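Local atomic coordinates of EVE domain-containing protein (PDB entry 2EVE), a protein that is of unknown function but consists of an EVE domain, related to PUA and ASCH domains, and so may bind modified nucleic acids. Residues W4-E9 against R39-G44; D11-S16 against G22-D27; P73-P78 against E90-S95; L109-L114 against L123-K128; Q117-Q122 against W142-A147. One frame throughout, in Å; residues are numbered along the deposited sequence.

Contact 1 of 5, residues W4-E9 against R39-G44. With 144 (tris-hydroxymethyl-methyl-ammonium), chain D.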
# COMPACT_ATOMS: atom_id res chain seq x y z
N TRP A 4 -3.80 6.86 -3.31
CA TRP A 4 -2.83 6.48 -2.28
C TRP A 4 -1.76 5.57 -2.85
O TRP A 4 -1.75 5.25 -4.05
CB TRP A 4 -3.53 5.73 -1.15
CG TRP A 4 -4.81 6.34 -0.68
CD1 TRP A 4 -6.04 6.21 -1.24
CD2 TRP A 4 -4.97 7.21 0.44
NE1 TRP A 4 -6.96 6.95 -0.55
CE2 TRP A 4 -6.33 7.58 0.49
CE3 TRP A 4 -4.09 7.72 1.40
CZ2 TRP A 4 -6.83 8.44 1.47
CZ3 TRP A 4 -4.59 8.58 2.37
CH2 TRP A 4 -5.95 8.93 2.40
N LEU A 5 -0.86 5.14 -1.98
CA LEU A 5 0.20 4.21 -2.32
C LEU A 5 0.44 3.36 -1.08
O LEU A 5 0.50 3.88 0.04
CB LEU A 5 1.49 4.94 -2.74
CG LEU A 5 2.66 4.03 -3.13
CD1 LEU A 5 3.51 4.69 -4.22
CD2 LEU A 5 3.50 3.72 -1.90
N MSE A 6 0.54 2.05 -1.27
CA MSE A 6 0.79 1.13 -0.17
C MSE A 6 1.89 0.14 -0.55
O MSE A 6 1.95 -0.32 -1.69
CB MSE A 6 -0.49 0.39 0.22
CG MSE A 6 -1.62 1.32 0.65
SE MSE A 6 -2.97 0.41 1.71
CE MSE A 6 -3.76 -0.56 0.26
N LYS A 7 2.74 -0.20 0.42
CA LYS A 7 3.87 -1.09 0.20
C LYS A 7 3.65 -2.55 0.60
O LYS A 7 2.95 -2.84 1.57
CB LYS A 7 5.09 -0.58 0.97
CG LYS A 7 5.52 0.83 0.62
CD LYS A 7 6.76 1.23 1.40
CE LYS A 7 7.19 2.65 1.08
NZ LYS A 7 8.40 3.05 1.84
N SER A 8 4.28 -3.45 -0.15
CA SER A 8 4.20 -4.88 0.11
C SER A 8 5.37 -5.63 -0.51
O SER A 8 5.75 -5.35 -1.65
CB SER A 8 2.90 -5.47 -0.44
OG SER A 8 2.79 -6.85 -0.13
N GLU A 9 5.95 -6.56 0.23
CA GLU A 9 7.05 -7.37 -0.28
C GLU A 9 6.39 -8.38 -1.22
O GLU A 9 5.51 -9.13 -0.80
CB GLU A 9 7.76 -8.10 0.85
CG GLU A 9 8.48 -7.19 1.82
CD GLU A 9 9.26 -7.95 2.87
OE1 GLU A 9 9.87 -7.30 3.74
OE2 GLU A 9 9.27 -9.20 2.81
N ARG A 39 -6.97 4.31 7.60
CA ARG A 39 -8.32 4.49 8.13
C ARG A 39 -9.13 5.56 7.40
O ARG A 39 -10.35 5.57 7.49
CB ARG A 39 -8.25 4.83 9.63
CG ARG A 39 -7.87 3.64 10.50
CD ARG A 39 -7.71 4.07 11.95
NE ARG A 39 -7.63 2.92 12.84
CZ ARG A 39 -7.53 3.01 14.16
NH1 ARG A 39 -7.49 4.21 14.75
NH2 ARG A 39 -7.50 1.91 14.91
N THR A 40 -8.46 6.47 6.69
CA THR A 40 -9.19 7.51 5.97
C THR A 40 -9.50 7.13 4.53
O THR A 40 -10.17 7.88 3.81
CB THR A 40 -8.45 8.88 5.99
OG1 THR A 40 -7.20 8.79 5.29
CG2 THR A 40 -8.21 9.32 7.43
N MSE A 41 -9.01 5.97 4.09
CA MSE A 41 -9.27 5.51 2.73
C MSE A 41 -10.76 5.18 2.61
O MSE A 41 -11.37 4.70 3.57
CB MSE A 41 -8.43 4.28 2.41
CG MSE A 41 -6.94 4.57 2.38
SE MSE A 41 -5.88 2.99 2.11
CE MSE A 41 -5.55 3.14 0.21
N ALA A 42 -11.33 5.45 1.45
CA ALA A 42 -12.75 5.20 1.22
C ALA A 42 -12.96 4.21 0.09
O ALA A 42 -12.08 4.01 -0.75
CB ALA A 42 -13.46 6.50 0.90
N GLU A 43 -14.13 3.59 0.06
CA GLU A 43 -14.46 2.63 -0.99
C GLU A 43 -14.36 3.33 -2.34
O GLU A 43 -14.89 4.42 -2.52
CB GLU A 43 -15.89 2.10 -0.80
CG GLU A 43 -16.13 1.41 0.53
CD GLU A 43 -17.59 1.11 0.76
OE1 GLU A 43 -18.20 0.41 -0.08
OE2 GLU A 43 -18.14 1.57 1.79
N GLY A 44 -13.66 2.70 -3.28
CA GLY A 44 -13.51 3.30 -4.59
C GLY A 44 -12.18 3.99 -4.78
O GLY A 44 -11.74 4.20 -5.92
C1 144 D . 11.88 -1.23 0.73
N 144 D . 11.57 0.12 1.18
C2 144 D . 11.87 1.07 0.06
O2 144 D . 12.01 0.92 -1.37
C3 144 D . 12.39 0.32 2.45
O3 144 D . 12.20 1.61 3.08
C4 144 D . 10.11 0.12 1.41
O4 144 D . 9.28 -0.72 2.49

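Contact 2 of 5, residues D11-S16 against G22-D27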
# COMPACT_ATOMS: atom_id res chain seq x y z
N ASP A 11 7.30 -11.26 -2.43
CA ASP A 11 7.38 -12.67 -2.07
C ASP A 11 6.29 -13.01 -1.05
O ASP A 11 5.93 -14.17 -0.89
CB ASP A 11 8.74 -13.03 -1.48
CG ASP A 11 9.82 -13.15 -2.54
OD1 ASP A 11 9.51 -13.62 -3.65
OD2 ASP A 11 10.98 -12.79 -2.25
N GLU A 12 5.78 -11.99 -0.38
CA GLU A 12 4.73 -12.17 0.61
C GLU A 12 3.37 -11.93 -0.04
O GLU A 12 2.44 -12.73 0.12
CB GLU A 12 4.92 -11.21 1.78
CG GLU A 12 3.93 -11.42 2.92
CD GLU A 12 4.20 -10.52 4.11
OE1 GLU A 12 5.28 -9.91 4.17
OE2 GLU A 12 3.32 -10.44 5.00
N PHE A 13 3.26 -10.83 -0.77
CA PHE A 13 2.02 -10.50 -1.47
C PHE A 13 2.37 -9.54 -2.60
O PHE A 13 2.81 -8.42 -2.36
CB PHE A 13 1.02 -9.85 -0.50
CG PHE A 13 -0.33 -9.58 -1.10
CD1 PHE A 13 -1.07 -10.61 -1.69
CD2 PHE A 13 -0.87 -8.30 -1.07
CE1 PHE A 13 -2.33 -10.36 -2.23
CE2 PHE A 13 -2.12 -8.04 -1.61
CZ PHE A 13 -2.86 -9.07 -2.20
N SER A 14 2.20 -10.01 -3.83
CA SER A 14 2.53 -9.23 -5.02
C SER A 14 1.30 -8.78 -5.79
O SER A 14 0.19 -9.21 -5.51
CB SER A 14 3.39 -10.08 -5.96
OG SER A 14 2.60 -11.10 -6.54
N ILE A 15 1.52 -7.91 -6.77
CA ILE A 15 0.41 -7.43 -7.59
C ILE A 15 -0.16 -8.62 -8.37
O ILE A 15 -1.34 -8.63 -8.71
CB ILE A 15 0.86 -6.31 -8.55
CG1 ILE A 15 -0.33 -5.80 -9.37
CG2 ILE A 15 1.97 -6.81 -9.47
CD1 ILE A 15 -1.39 -5.10 -8.54
N SER A 16 0.69 -9.61 -8.66
CA SER A 16 0.23 -10.80 -9.38
C SER A 16 -0.74 -11.59 -8.50
O SER A 16 -1.71 -12.16 -9.00
CB SER A 16 1.41 -11.69 -9.78
OG SER A 16 2.16 -11.10 -10.83
N GLY A 22 -8.35 -11.33 -7.04
CA GLY A 22 -9.46 -10.45 -7.36
C GLY A 22 -9.64 -9.45 -6.23
O GLY A 22 -9.67 -8.24 -6.45
N LYS A 23 -9.79 -9.97 -5.02
CA LYS A 23 -9.92 -9.11 -3.86
C LYS A 23 -9.23 -9.84 -2.72
O LYS A 23 -9.19 -11.08 -2.69
CB LYS A 23 -11.39 -8.81 -3.54
CG LYS A 23 -12.09 -9.73 -2.57
CD LYS A 23 -13.45 -9.14 -2.21
CE LYS A 23 -14.25 -10.06 -1.30
NZ LYS A 23 -13.68 -10.18 0.06
N ALA A 24 -8.67 -9.08 -1.79
CA ALA A 24 -7.95 -9.65 -0.67
C ALA A 24 -7.89 -8.68 0.50
O ALA A 24 -8.31 -7.53 0.39
CB ALA A 24 -6.54 -10.01 -1.11
N ARG A 25 -7.36 -9.15 1.63
CA ARG A 25 -7.23 -8.32 2.81
C ARG A 25 -5.82 -7.74 2.90
O ARG A 25 -4.83 -8.46 2.72
CB ARG A 25 -7.51 -9.13 4.08
CG ARG A 25 -7.41 -8.31 5.37
CD ARG A 25 -7.71 -9.16 6.59
NE ARG A 25 -6.68 -10.17 6.81
CZ ARG A 25 -6.92 -11.38 7.28
NH1 ARG A 25 -8.17 -11.75 7.57
NH2 ARG A 25 -5.92 -12.24 7.46
N TRP A 26 -5.74 -6.44 3.16
CA TRP A 26 -4.46 -5.77 3.32
C TRP A 26 -4.31 -5.63 4.82
O TRP A 26 -5.10 -4.96 5.47
CB TRP A 26 -4.50 -4.38 2.68
CG TRP A 26 -3.14 -3.80 2.44
CD1 TRP A 26 -2.36 -3.11 3.33
CD2 TRP A 26 -2.39 -3.87 1.23
NE1 TRP A 26 -1.16 -2.76 2.74
CE2 TRP A 26 -1.15 -3.22 1.45
CE3 TRP A 26 -2.63 -4.44 -0.03
CZ2 TRP A 26 -0.17 -3.11 0.46
CZ3 TRP A 26 -1.65 -4.34 -1.01
CH2 TRP A 26 -0.44 -3.68 -0.76
N ASP A 27 -3.29 -6.28 5.38
CA ASP A 27 -3.10 -6.21 6.82
C ASP A 27 -1.64 -6.03 7.17
O ASP A 27 -0.82 -5.75 6.31
CB ASP A 27 -3.64 -7.49 7.47
CG ASP A 27 -3.09 -8.75 6.83
OD1 ASP A 27 -1.87 -8.80 6.58
OD2 ASP A 27 -3.87 -9.69 6.59

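Contact 3 of 5, residues P73-P78 against E90-S95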
# COMPACT_ATOMS: atom_id res chain seq x y z
N PRO A 73 -7.42 -8.53 12.07
CA PRO A 73 -7.43 -9.84 12.72
C PRO A 73 -6.04 -10.45 12.96
O PRO A 73 -5.88 -11.28 13.85
CB PRO A 73 -8.28 -10.69 11.77
CG PRO A 73 -8.01 -10.07 10.43
CD PRO A 73 -8.06 -8.59 10.74
N THR A 74 -5.05 -10.05 12.17
CA THR A 74 -3.71 -10.60 12.34
C THR A 74 -3.06 -10.18 13.66
O THR A 74 -2.21 -10.89 14.19
CB THR A 74 -2.76 -10.21 11.18
OG1 THR A 74 -2.59 -8.79 11.13
CG2 THR A 74 -3.31 -10.72 9.85
N ALA A 75 -3.47 -9.04 14.21
CA ALA A 75 -2.90 -8.57 15.47
C ALA A 75 -3.22 -9.53 16.61
O ALA A 75 -2.45 -9.65 17.56
CB ALA A 75 -3.44 -7.18 15.80
N LEU A 76 -4.35 -10.22 16.50
CA LEU A 76 -4.78 -11.16 17.54
C LEU A 76 -4.36 -12.60 17.26
O LEU A 76 -4.69 -13.50 18.04
CB LEU A 76 -6.30 -11.11 17.69
CG LEU A 76 -6.92 -9.72 17.90
CD1 LEU A 76 -8.43 -9.86 17.98
CD2 LEU A 76 -6.36 -9.08 19.15
N ASP A 77 -3.64 -12.81 16.17
CA ASP A 77 -3.20 -14.15 15.80
C ASP A 77 -1.74 -14.42 16.17
O ASP A 77 -0.83 -13.93 15.50
CB ASP A 77 -3.41 -14.35 14.30
CG ASP A 77 -3.07 -15.75 13.83
OD1 ASP A 77 -2.74 -16.59 14.69
OD2 ASP A 77 -3.14 -15.99 12.61
N PRO A 78 -1.51 -15.20 17.23
CA PRO A 78 -0.15 -15.53 17.68
C PRO A 78 0.72 -16.15 16.59
O PRO A 78 1.95 -16.05 16.64
CB PRO A 78 -0.39 -16.48 18.85
CG PRO A 78 -1.69 -15.99 19.40
CD PRO A 78 -2.51 -15.78 18.15
N GLU A 90 -11.22 -6.46 22.29
CA GLU A 90 -11.92 -5.24 22.66
C GLU A 90 -11.05 -4.00 22.49
O GLU A 90 -11.55 -2.88 22.47
CB GLU A 90 -12.41 -5.33 24.11
CG GLU A 90 -13.42 -6.45 24.36
CD GLU A 90 -13.83 -6.55 25.83
OE1 GLU A 90 -14.32 -5.54 26.38
OE2 GLU A 90 -13.66 -7.64 26.42
N LYS A 91 -9.74 -4.21 22.37
CA LYS A 91 -8.81 -3.11 22.20
C LYS A 91 -7.73 -3.46 21.19
O LYS A 91 -6.64 -3.90 21.56
CB LYS A 91 -8.16 -2.75 23.54
CG LYS A 91 -7.19 -1.59 23.47
CD LYS A 91 -7.90 -0.32 22.99
CE LYS A 91 -6.94 0.85 22.95
NZ LYS A 91 -6.34 1.13 24.29
N ASN A 92 -8.04 -3.27 19.92
CA ASN A 92 -7.11 -3.56 18.84
C ASN A 92 -6.66 -2.23 18.23
O ASN A 92 -7.45 -1.51 17.64
CB ASN A 92 -7.80 -4.40 17.77
CG ASN A 92 -6.83 -4.98 16.76
OD1 ASN A 92 -5.74 -4.45 16.56
ND2 ASN A 92 -7.24 -6.07 16.11
N PRO A 93 -5.37 -1.90 18.38
CA PRO A 93 -4.85 -0.64 17.84
C PRO A 93 -4.63 -0.61 16.33
O PRO A 93 -4.35 0.44 15.76
CB PRO A 93 -3.52 -0.46 18.59
CG PRO A 93 -3.68 -1.33 19.82
CD PRO A 93 -4.37 -2.53 19.25
N TRP A 94 -4.79 -1.76 15.67
CA TRP A 94 -4.53 -1.83 14.24
C TRP A 94 -5.74 -2.08 13.35
O TRP A 94 -6.72 -2.70 13.76
CB TRP A 94 -3.47 -2.90 13.98
CG TRP A 94 -2.26 -2.68 14.82
CD1 TRP A 94 -1.80 -3.49 15.82
CD2 TRP A 94 -1.37 -1.57 14.76
NE1 TRP A 94 -0.67 -2.95 16.38
CE2 TRP A 94 -0.39 -1.76 15.76
CE3 TRP A 94 -1.31 -0.41 13.97
CZ2 TRP A 94 0.65 -0.85 15.98
CZ3 TRP A 94 -0.27 0.50 14.19
CH2 TRP A 94 0.69 0.27 15.19
N SER A 95 -5.64 -1.60 12.11
CA SER A 95 -6.72 -1.74 11.14
C SER A 95 -6.26 -2.32 9.81
O SER A 95 -5.16 -2.05 9.34
CB SER A 95 -7.35 -0.37 10.86
OG SER A 95 -7.84 0.22 12.05

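Contact 4 of 5, residues L109-L114 against L123-K128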
# COMPACT_ATOMS: atom_id res chain seq x y z
N LEU A 109 7.80 0.48 -12.15
CA LEU A 109 8.36 1.83 -12.14
C LEU A 109 9.30 1.89 -10.95
O LEU A 109 8.86 2.08 -9.81
CB LEU A 109 7.25 2.87 -12.00
CG LEU A 109 6.29 3.01 -13.19
CD1 LEU A 109 5.21 4.03 -12.86
CD2 LEU A 109 7.07 3.44 -14.42
N GLY A 110 10.59 1.70 -11.22
CA GLY A 110 11.59 1.70 -10.17
C GLY A 110 11.65 2.92 -9.27
O GLY A 110 11.34 4.03 -9.68
N LEU A 111 12.06 2.69 -8.02
CA LEU A 111 12.18 3.75 -7.04
C LEU A 111 13.13 4.84 -7.54
O LEU A 111 12.84 6.03 -7.45
CB LEU A 111 12.69 3.18 -5.72
CG LEU A 111 12.96 4.18 -4.59
CD1 LEU A 111 11.67 4.88 -4.19
CD2 LEU A 111 13.56 3.45 -3.41
N GLY A 112 14.28 4.42 -8.08
CA GLY A 112 15.25 5.38 -8.58
C GLY A 112 14.67 6.24 -9.68
O GLY A 112 14.93 7.44 -9.76
N TYR A 113 13.87 5.62 -10.54
CA TYR A 113 13.23 6.30 -11.66
C TYR A 113 12.22 7.33 -11.15
O TYR A 113 12.13 8.45 -11.68
CB TYR A 113 12.55 5.27 -12.56
CG TYR A 113 11.87 5.84 -13.79
CD1 TYR A 113 12.49 6.81 -14.57
CD2 TYR A 113 10.62 5.37 -14.19
CE1 TYR A 113 11.88 7.31 -15.72
CE2 TYR A 113 10.00 5.86 -15.34
CZ TYR A 113 10.64 6.83 -16.10
OH TYR A 113 10.02 7.32 -17.22
N LEU A 114 11.47 6.97 -10.12
CA LEU A 114 10.48 7.87 -9.54
C LEU A 114 11.16 9.06 -8.86
O LEU A 114 10.63 10.17 -8.89
CB LEU A 114 9.61 7.12 -8.53
CG LEU A 114 8.76 5.98 -9.11
CD1 LEU A 114 8.14 5.16 -7.98
CD2 LEU A 114 7.67 6.57 -10.00
N LEU A 123 6.29 13.57 -2.64
CA LEU A 123 5.77 12.25 -2.31
C LEU A 123 6.66 11.65 -1.23
O LEU A 123 7.88 11.55 -1.40
CB LEU A 123 5.78 11.37 -3.55
CG LEU A 123 5.12 9.99 -3.42
CD1 LEU A 123 3.62 10.14 -3.17
CD2 LEU A 123 5.37 9.21 -4.70
N PRO A 124 6.08 11.24 -0.09
CA PRO A 124 6.88 10.65 0.99
C PRO A 124 7.83 9.54 0.54
O PRO A 124 8.94 9.42 1.06
CB PRO A 124 5.82 10.14 1.96
CG PRO A 124 4.73 11.15 1.80
CD PRO A 124 4.66 11.32 0.30
N LEU A 125 7.38 8.75 -0.43
CA LEU A 125 8.16 7.63 -0.95
C LEU A 125 9.57 8.03 -1.38
O LEU A 125 10.52 7.26 -1.19
CB LEU A 125 7.44 7.01 -2.16
CG LEU A 125 8.06 5.74 -2.76
CD1 LEU A 125 7.80 4.57 -1.83
CD2 LEU A 125 7.46 5.46 -4.13
N VAL A 126 9.72 9.22 -1.95
CA VAL A 126 11.02 9.68 -2.42
C VAL A 126 11.73 10.63 -1.47
O VAL A 126 12.78 11.18 -1.81
CB VAL A 126 10.90 10.38 -3.80
CG1 VAL A 126 10.21 9.46 -4.79
CG2 VAL A 126 10.14 11.69 -3.65
N GLN A 127 11.18 10.82 -0.28
CA GLN A 127 11.80 11.72 0.69
C GLN A 127 12.74 10.95 1.62
O GLN A 127 12.36 9.95 2.22
CB GLN A 127 10.72 12.44 1.51
CG GLN A 127 9.75 13.24 0.66
CD GLN A 127 8.82 14.10 1.50
OE1 GLN A 127 8.15 13.61 2.41
NE2 GLN A 127 8.77 15.39 1.19
N LYS A 128 13.97 11.44 1.73
CA LYS A 128 14.97 10.80 2.57
C LYS A 128 14.50 10.67 4.01
O LYS A 128 13.90 11.59 4.57
CB LYS A 128 16.27 11.62 2.52
CG LYS A 128 17.44 10.97 3.23
CD LYS A 128 18.71 11.78 3.02
CE LYS A 128 19.91 11.08 3.62
NZ LYS A 128 21.17 11.84 3.37

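Contact 5 of 5, residues Q117-Q122 against W142-A147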
# COMPACT_ATOMS: atom_id res chain seq x y z
N GLN A 117 11.75 12.24 -10.87
CA GLN A 117 10.61 13.06 -11.26
C GLN A 117 10.38 14.25 -10.32
O GLN A 117 10.07 14.07 -9.15
CB GLN A 117 9.34 12.20 -11.29
CG GLN A 117 9.50 10.87 -12.02
CD GLN A 117 10.09 11.04 -13.41
OE1 GLN A 117 9.64 11.89 -14.19
NE2 GLN A 117 11.09 10.23 -13.73
N SER A 118 10.54 15.45 -10.86
CA SER A 118 10.35 16.66 -10.06
C SER A 118 8.93 16.77 -9.52
O SER A 118 8.71 17.28 -8.42
CB SER A 118 10.70 17.90 -10.89
OG SER A 118 9.85 18.03 -12.02
N GLN A 119 7.96 16.28 -10.28
CA GLN A 119 6.56 16.34 -9.87
C GLN A 119 6.25 15.46 -8.66
O GLN A 119 5.18 15.57 -8.06
CB GLN A 119 5.64 15.94 -11.02
CG GLN A 119 5.36 17.06 -12.01
CD GLN A 119 4.43 16.63 -13.12
OE1 GLN A 119 4.81 15.86 -14.00
NE2 GLN A 119 3.20 17.12 -13.08
N LEU A 120 7.18 14.57 -8.31
CA LEU A 120 6.96 13.68 -7.18
C LEU A 120 7.85 14.03 -5.98
O LEU A 120 7.95 13.25 -5.04
CB LEU A 120 7.22 12.23 -7.59
CG LEU A 120 6.43 11.67 -8.78
CD1 LEU A 120 6.84 10.23 -9.04
CD2 LEU A 120 4.94 11.76 -8.49
N GLU A 121 8.49 15.19 -6.02
CA GLU A 121 9.37 15.58 -4.92
C GLU A 121 8.69 15.64 -3.56
O GLU A 121 9.34 15.47 -2.53
CB GLU A 121 10.03 16.93 -5.23
CG GLU A 121 10.98 16.90 -6.41
CD GLU A 121 11.67 18.23 -6.64
OE1 GLU A 121 10.96 19.24 -6.82
OE2 GLU A 121 12.91 18.27 -6.63
N GLN A 122 7.38 15.87 -3.56
CA GLN A 122 6.62 15.96 -2.31
C GLN A 122 6.02 14.62 -1.87
O GLN A 122 5.32 14.55 -0.86
CB GLN A 122 5.50 17.00 -2.44
CG GLN A 122 6.01 18.42 -2.59
CD GLN A 122 6.81 18.88 -1.39
OE1 GLN A 122 6.32 18.90 -0.26
NE2 GLN A 122 8.07 19.25 -1.63
N TRP A 142 -0.49 11.40 -9.10
CA TRP A 142 -1.09 10.22 -9.69
C TRP A 142 -1.02 10.29 -11.22
O TRP A 142 -0.59 9.35 -11.88
CB TRP A 142 -2.55 10.09 -9.24
CG TRP A 142 -3.23 8.82 -9.69
CD1 TRP A 142 -3.90 8.62 -10.86
CD2 TRP A 142 -3.26 7.57 -8.99
NE1 TRP A 142 -4.35 7.32 -10.93
CE2 TRP A 142 -3.97 6.65 -9.80
CE3 TRP A 142 -2.75 7.13 -7.76
CZ2 TRP A 142 -4.19 5.33 -9.42
CZ3 TRP A 142 -2.97 5.81 -7.38
CH2 TRP A 142 -3.68 4.92 -8.21
N ALA A 143 -1.42 11.43 -11.78
CA ALA A 143 -1.39 11.62 -13.22
C ALA A 143 0.04 11.53 -13.75
O ALA A 143 0.28 10.97 -14.82
CB ALA A 143 -2.00 12.97 -13.59
N ALA A 144 0.99 12.08 -12.99
CA ALA A 144 2.38 12.05 -13.39
C ALA A 144 2.91 10.62 -13.48
O ALA A 144 3.64 10.27 -14.40
CB ALA A 144 3.23 12.86 -12.42
N ILE A 145 2.54 9.80 -12.50
CA ILE A 145 3.00 8.42 -12.49
C ILE A 145 2.34 7.62 -13.62
O ILE A 145 3.00 6.81 -14.27
CB ILE A 145 2.72 7.76 -11.12
CG1 ILE A 145 3.64 8.41 -10.07
CG2 ILE A 145 2.97 6.26 -11.19
CD1 ILE A 145 3.32 8.05 -8.65
N LEU A 146 1.06 7.86 -13.87
CA LEU A 146 0.38 7.15 -14.95
C LEU A 146 1.06 7.49 -16.29
O LEU A 146 1.22 6.62 -17.15
CB LEU A 146 -1.10 7.52 -15.02
CG LEU A 146 -2.02 7.03 -13.90
CD1 LEU A 146 -3.45 7.42 -14.23
CD2 LEU A 146 -1.91 5.52 -13.74
N ALA A 147 1.46 8.75 -16.45
CA ALA A 147 2.11 9.18 -17.68
C ALA A 147 3.47 8.50 -17.84
O ALA A 147 3.92 8.27 -18.96
CB ALA A 147 2.29 10.70 -17.67

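Contact 1 of 5, residues W4-E9 against R39-G44
Trp4 NE1 and the backbone N of Ala42 both donate to Asp45 OD2, which ties the indole N-H and the chain after helix 32-40 to one carboxylate oxygen. Selenomethionine Met41 lies over one indole face: CG stands 3.7 Å from the centroid of the Trp4 five-membered ring, and SE follows at 4.6 Å, a CH-pi and Met-aromatic contact in one. The bend at chi3 (99°) turns Met41 CE back to within 3.4 Å of Trp4 CG. The unbranched, flexible methionine chain (here carrying selenium in place of sulfur) can mould itself to a flat ring. Near their ends the two chains meet, Met41 SE 3.9 Å from Met6 SE. Thr40 OG1 approaches Trp4 CH2 obliquely (3.2 Å) while bonded to Phe37 O. Further along the strand, Lys7 CD touches the bound tris-hydroxymethyl-methyl-ammonium. The loop that follows helix 32-40 packs through Met41 on strand 3-8, which runs between strands 46-51 and 134-137, and Met41 also reaches Ile65 of strand 58-71.

Contact 2 of 5, residues D11-S16 against G22-D27
The Phe13 ring presents its edge to Trp26, whose CZ3 lies near the phenyl plane, 3.8 Å from Phe13 CE2. The two planes are inclined at 74°, with centroids 5.9 Å apart. Ala24 CB comes in obliquely on Phe13 CZ at 4.0 Å; a small methyl fits beside a ring that already has a large indole for company. Phe13 gets there because its CG is turned anti to N (chi1 -175°), carrying the phenyl across to the strand. The first segment runs into helix 15-21, and the second leaves it at Gly22, which has positive phi, and forms strand 23-26, an outermost strand of the mixed sheet in this PUA-related fold. Ser14 is the N-cap of that helix, its OG accepting weakly from Ser16 N. Trp26 is the buried member, set edge-to-face with both Phe47 and Phe49. Nearer the surface, Arg25 NE donates to Asp27 OD2 (2.9 Å) in a nearly straight, salt-bridging hydrogen bond; OD2 lies in the guanidinium plane and uses its anti lone pair. A buffer molecule, 3[N-morpholino]propane sulfonic acid, sits beside Trp26 and takes a weak bond with Asp27 O.

Contact 3 of 5, residues P73-P78 against E90-S95
Ala75 points its methyl into the angle between two flat groups, the amide of Asn92 and the indole of Trp94. On the amide, Ala75 CB is 3.6 Å from Asn92 OD1 and slightly farther from ND2; on the indole it meets the ring at its edge, near the plane, 4.0 Å from Trp94 CD1. The short methyl fits into this corner between amide and indole. Leu76 comes slantwise to the same amide, its CG 4.1 Å from Asn92 ND2, so the amide has an apolar flank while its polar atoms are used elsewhere: ND2 donates to Asp72 O, and OD1 accepts from Trp94 N. That second bond is 3.0 Å long and fairly straight at nitrogen (162°), although the donor stands above the carbonyl plane. With two bonds the amide is fixed in rotation. The indole has its own partners: NE1 donates to Asp84 OD2, Tyr32 stacks on the ring and Arg30 makes a cation-pi contact. Asn92 turns its CG anti to N (chi1 -168°), which lets OD1 reach Trp94 N, two residues on. OD1 thereby closes an Asx turn within 92-94, while ND2 and the packing of Ala75 and Leu76 join it to the other limb of the loop between strands 58-71 and 95-110.

Contact 4 of 5, residues L109-L114 against L123-K128
Leu111 and Leu125 share one shape, CG swung anti to N (chi1 177° and -175°) with similar chi2, and this brings Leu111 CD1 onto Leu125 CG at 4.0 Å. Leu114 takes the other common rotamer (chi1 -64°), laying its CG beside its own N, and its CD1 meets Leu125 CD2 at 3.9 Å. Leu125 is therefore met by two methyl groups from one side of helix 111-115, where residues three apart line up. Leucine suits the junction because its branched end fills the gap between helix and turn with apolar methyls. Here strand 95-110 gives way to that helix at Gly110, the N-cap residue, whose O accepts from Leu114 N at 3.0 Å. Facing the helix across the contact is a short 3-10 turn, 124-126, in which Val126 N donates to Leu123 O. Val126 CG1 lies 4.2 Å from Leu114 O, so the beta-branched residue rests against backbone as well as side chain. Leu125 also packs on Leu5 and Lys7 of strand 3-8, and on Tyr50. Leu111, which touches Tyr50 too, carries the apolar surface to the pocket of the bound tris-hydroxymethyl-methyl-ammonium, where it is one of the lining residues.

Contact 5 of 5, residues Q117-Q122 against W142-A147
Leu120 lays both methyls of its fork over Ile145, the two side chains crossing at about a right angle: CD1 is 3.8 Å from Ile145 CG1 and CD2 follows at 3.9 Å from that same carbon, with Ile145 CD1 only slightly farther off. Because Ile145 keeps CG1 anti to the carbonyl carbon (chi1 -69°), its longer branch leans toward the leucine. The residue before it, Ala144, offers just a methyl, and this smallness lets the loop come close, with Gln119 and Ala144 CA atoms 6.9 Å apart. The amide end of the exposed Gln119 lies against that methyl in a van der Waals touch, OE1 3.7 Å and CD 4.0 Å from Ala144 CB, with Gln119 CB nearly as close. Leu120 CD2 reaches the same methyl at 4.4 Å. The loop that brings these residues up is a compact 3-10 turn, Leu120 N donating to Gln117 O, and Gln117 NE2 is bonded in turn to Tyr113 O. On helix 139-149, Ile145 also packs on Ile59 and Phe48 of the sheet, whereas Trp142 is directed away from the loop, stacked with Tyr3 and Phe48. Across this contact the partners meet through apolar and van der Waals touches, so complementary shape, rather than the direction of any polar bond, sets how the loop seats on the helix.

Contact 1 is the buried one, near the centre of the chain; contacts 2 to 5 are partly buried, contact 3 lying farthest from the centre, in an irregular loop. Contacts 1 and 2 share the sheet environment and touch directly, since Ser8 OG bonds to Phe13 O and Met6 packs on Trp26. Contacts 4 and 5 alternate along the chain and lean on each other through Leu109 and Ile145. Their chemistry follows their place: methionine chains against an aromatic face at the core, an inclined aromatic pair at the outer strand, branched aliphatics around the helices, and side-chain amide hydrogen bonds in the loop. Contact 3 is joined to contact 1 by Arg39 and Ser95, while contacts 1 and 4 both contribute to the ligand pocket.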